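Local coordinates for uncharacterized protein YycE (Bacillus subtilis, PDB 1TWU) that is of unknown function but belongs to the vicinal oxygen chelate superfamily and is a putative glyoxalase or fosfomycin resistance protein, at the interface of chains A and B. Numbering follows the deposited sequence. Chains: chain A/B, Hypothetical protein yycE.

The interface of chains A and B. Residues chain A 84-86, 133-134; chain B 9-12.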
ATOM      1  N   TYR A  84       1.881   3.167  12.777  1.00 29.03           N
ATOM      2  CA  TYR A  84       1.434   3.244  14.172  1.00 30.12           C
ATOM      3  C   TYR A  84       2.677   3.295  15.054  1.00 31.04           C
ATOM      4  O   TYR A  84       3.346   2.283  15.256  1.00 31.90           O
ATOM      5  CB  TYR A  84       0.571   2.027  14.522  1.00 28.74           C
ATOM      6  CG  TYR A  84      -0.810   2.115  13.922  1.00 29.90           C
ATOM      7  CD1 TYR A  84      -1.788   2.919  14.502  1.00 28.27           C
ATOM      8  CD2 TYR A  84      -1.114   1.467  12.724  1.00 30.43           C
ATOM      9  CE1 TYR A  84      -3.036   3.084  13.904  1.00 30.48           C
ATOM     10  CE2 TYR A  84      -2.358   1.627  12.111  1.00 30.79           C
ATOM     11  CZ  TYR A  84      -3.314   2.438  12.705  1.00 31.12           C
ATOM     12  OH  TYR A  84      -4.540   2.615  12.103  1.00 30.56           O
ATOM     13  N   VAL A  85       3.000   4.484  15.552  1.00 31.45           N
ATOM     14  CA  VAL A  85       4.181   4.657  16.387  1.00 33.09           C
ATOM     15  C   VAL A  85       3.770   4.977  17.813  1.00 33.86           C
ATOM     16  O   VAL A  85       3.615   6.140  18.178  1.00 35.16           O
ATOM     17  CB  VAL A  85       5.068   5.798  15.874  1.00 32.21           C
ATOM     18  CG1 VAL A  85       6.405   5.765  16.593  1.00 33.33           C
ATOM     19  CG2 VAL A  85       5.257   5.682  14.378  1.00 30.30           C
ATOM     20  N   PRO A  86       3.594   3.941  18.643  1.00 34.31           N
ATOM     21  CA  PRO A  86       3.194   4.105  20.044  1.00 35.20           C
ATOM     22  C   PRO A  86       4.092   5.012  20.909  1.00 35.83           C
ATOM     23  O   PRO A  86       3.611   5.647  21.846  1.00 36.01           O
ATOM     24  CB  PRO A  86       3.115   2.660  20.549  1.00 34.86           C
ATOM     25  CG  PRO A  86       4.080   1.920  19.657  1.00 34.74           C
ATOM     26  CD  PRO A  86       3.813   2.520  18.313  1.00 33.87           C
ATOM     27  N   SER A 133      -0.407   5.249  18.437  1.00 37.88           N
ATOM     28  CA  SER A 133      -1.176   4.154  19.008  1.00 39.50           C
ATOM     29  C   SER A 133      -0.548   2.835  18.605  1.00 39.76           C
ATOM     30  O   SER A 133       0.529   2.809  18.018  1.00 40.72           O
ATOM     31  CB  SER A 133      -2.643   4.213  18.558  1.00 39.36           C
ATOM     32  OG  SER A 133      -2.798   3.871  17.195  1.00 40.07           O
ATOM     33  N   LYS A 134      -1.212   1.737  18.929  1.00 40.33           N
ATOM     34  CA  LYS A 134      -0.689   0.426  18.591  1.00 41.57           C
ATOM     35  C   LYS A 134      -1.474  -0.204  17.443  1.00 40.59           C
ATOM     36  O   LYS A 134      -1.171  -1.319  17.015  1.00 40.83           O
ATOM     37  CB  LYS A 134      -0.726  -0.483  19.825  1.00 44.96           C
ATOM     38  CG  LYS A 134       0.147   0.000  20.984  1.00 48.34           C
ATOM     39  CD  LYS A 134       0.254  -1.047  22.095  1.00 51.29           C
ATOM     40  CE  LYS A 134      -1.059  -1.234  22.854  1.00 54.56           C
ATOM     41  NZ  LYS A 134      -1.421  -0.046  23.693  1.00 58.53           N
TER
ATOM     42  N   GLN B   9       9.929   2.534  16.071  1.00 46.10           N
ATOM     43  CA  GLN B   9       9.336   1.222  16.261  1.00 45.84           C
ATOM     44  C   GLN B   9       7.878   1.307  15.823  1.00 43.39           C
ATOM     45  O   GLN B   9       7.081   2.041  16.413  1.00 42.76           O
ATOM     46  CB  GLN B   9       9.433   0.809  17.739  1.00 48.39           C
ATOM     47  CG  GLN B   9       8.807  -0.550  18.074  1.00 51.63           C
ATOM     48  CD  GLN B   9       9.438  -1.698  17.300  1.00 53.79           C
ATOM     49  OE1 GLN B   9      10.664  -1.841  17.275  1.00 56.33           O
ATOM     50  NE2 GLN B   9       8.602  -2.529  16.672  1.00 53.69           N
ATOM     51  N   ALA B  10       7.538   0.571  14.771  1.00 41.50           N
ATOM     52  CA  ALA B  10       6.172   0.569  14.266  1.00 39.15           C
ATOM     53  C   ALA B  10       5.414  -0.609  14.845  1.00 36.33           C
ATOM     54  O   ALA B  10       5.860  -1.749  14.751  1.00 37.03           O
ATOM     55  CB  ALA B  10       6.169   0.491  12.744  1.00 40.33           C
ATOM     56  N   ALA B  11       4.269  -0.330  15.451  1.00 33.57           N
ATOM     57  CA  ALA B  11       3.445  -1.380  16.023  1.00 32.25           C
ATOM     58  C   ALA B  11       2.637  -2.057  14.911  1.00 32.72           C
ATOM     59  O   ALA B  11       2.442  -3.275  14.907  1.00 32.92           O
ATOM     60  CB  ALA B  11       2.502  -0.788  17.063  1.00 30.20           C
ATOM     61  N   GLN B  12       2.203  -1.259  13.945  1.00 32.54           N
ATOM     62  CA  GLN B  12       1.378  -1.767  12.862  1.00 32.66           C
ATOM     63  C   GLN B  12       1.542  -0.883  11.637  1.00 31.49           C
ATOM     64  O   GLN B  12       2.078   0.217  11.734  1.00 31.64           O
ATOM     65  CB  GLN B  12      -0.078  -1.718  13.310  1.00 33.93           C
ATOM     66  CG  GLN B  12      -0.859  -2.970  13.112  1.00 35.51           C
ATOM     67  CD  GLN B  12      -2.206  -2.898  13.797  1.00 36.01           C
ATOM     68  OE1 GLN B  12      -3.028  -2.021  13.504  1.00 35.98           O
ATOM     69  NE2 GLN B  12      -2.442  -3.822  14.720  1.00 37.97           N
TER
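The methyl group of B:Ala11 packs into the corner formed by A:Pro86 and A:Lys134, where the end of strand 80-84 of one vicinal oxygen chelate (VOC) chain meets the start of strand 12-18 of the other in an antiparallel bridge. This is one of two symmetric patches of a two-fold interface between identical chains, possibly a dimer contact, although the structure alone does not prove it biological. CB of B:Ala11 lies 3.8 Å from the ring carbon CD of A:Pro86 and 3.7 Å from CA of A:Lys134. A small methyl probably suits alanine's place, where a backbone and a ring come this near, while proline offers an apolar ring with no N-H to satisfy. A:Lys134 contributes its backbone here, its carbonyl O lying near the methyl as well. CD of A:Pro86 also comes to 3.8 Å from the backbone O of B:Gln9.

Beside this group, A:Tyr84 and B:Gln12 run side by side and point the same way. The tyrosine CG is anti to its own carbonyl carbon (chi1 -75°), which lays the ring along the glutamine chain. CD2 of the A:Tyr84 ring meets CB of B:Gln12 at 3.4 Å, and the ring turns its edge, not a face, to the glutamine backbone carbon C. The ring and amide planes are 75° apart. Glutamine fits by offering methylene groups to the ring while its extended chain carries the polar amide onward. NE2 of B:Gln12 comes to 3.6 Å from the backbone O of A:Lys134, a polar approach rather than a hydrogen bond.

The polar rim is backbone. The amide N of B:Ala11 donates to O of A:Tyr84 at 2.8 Å, nearly in line with the carbonyl. In return N of A:Tyr84 donates to O of B:Gln12 at 3.1 Å, tilted 31° from the carbonyl plane.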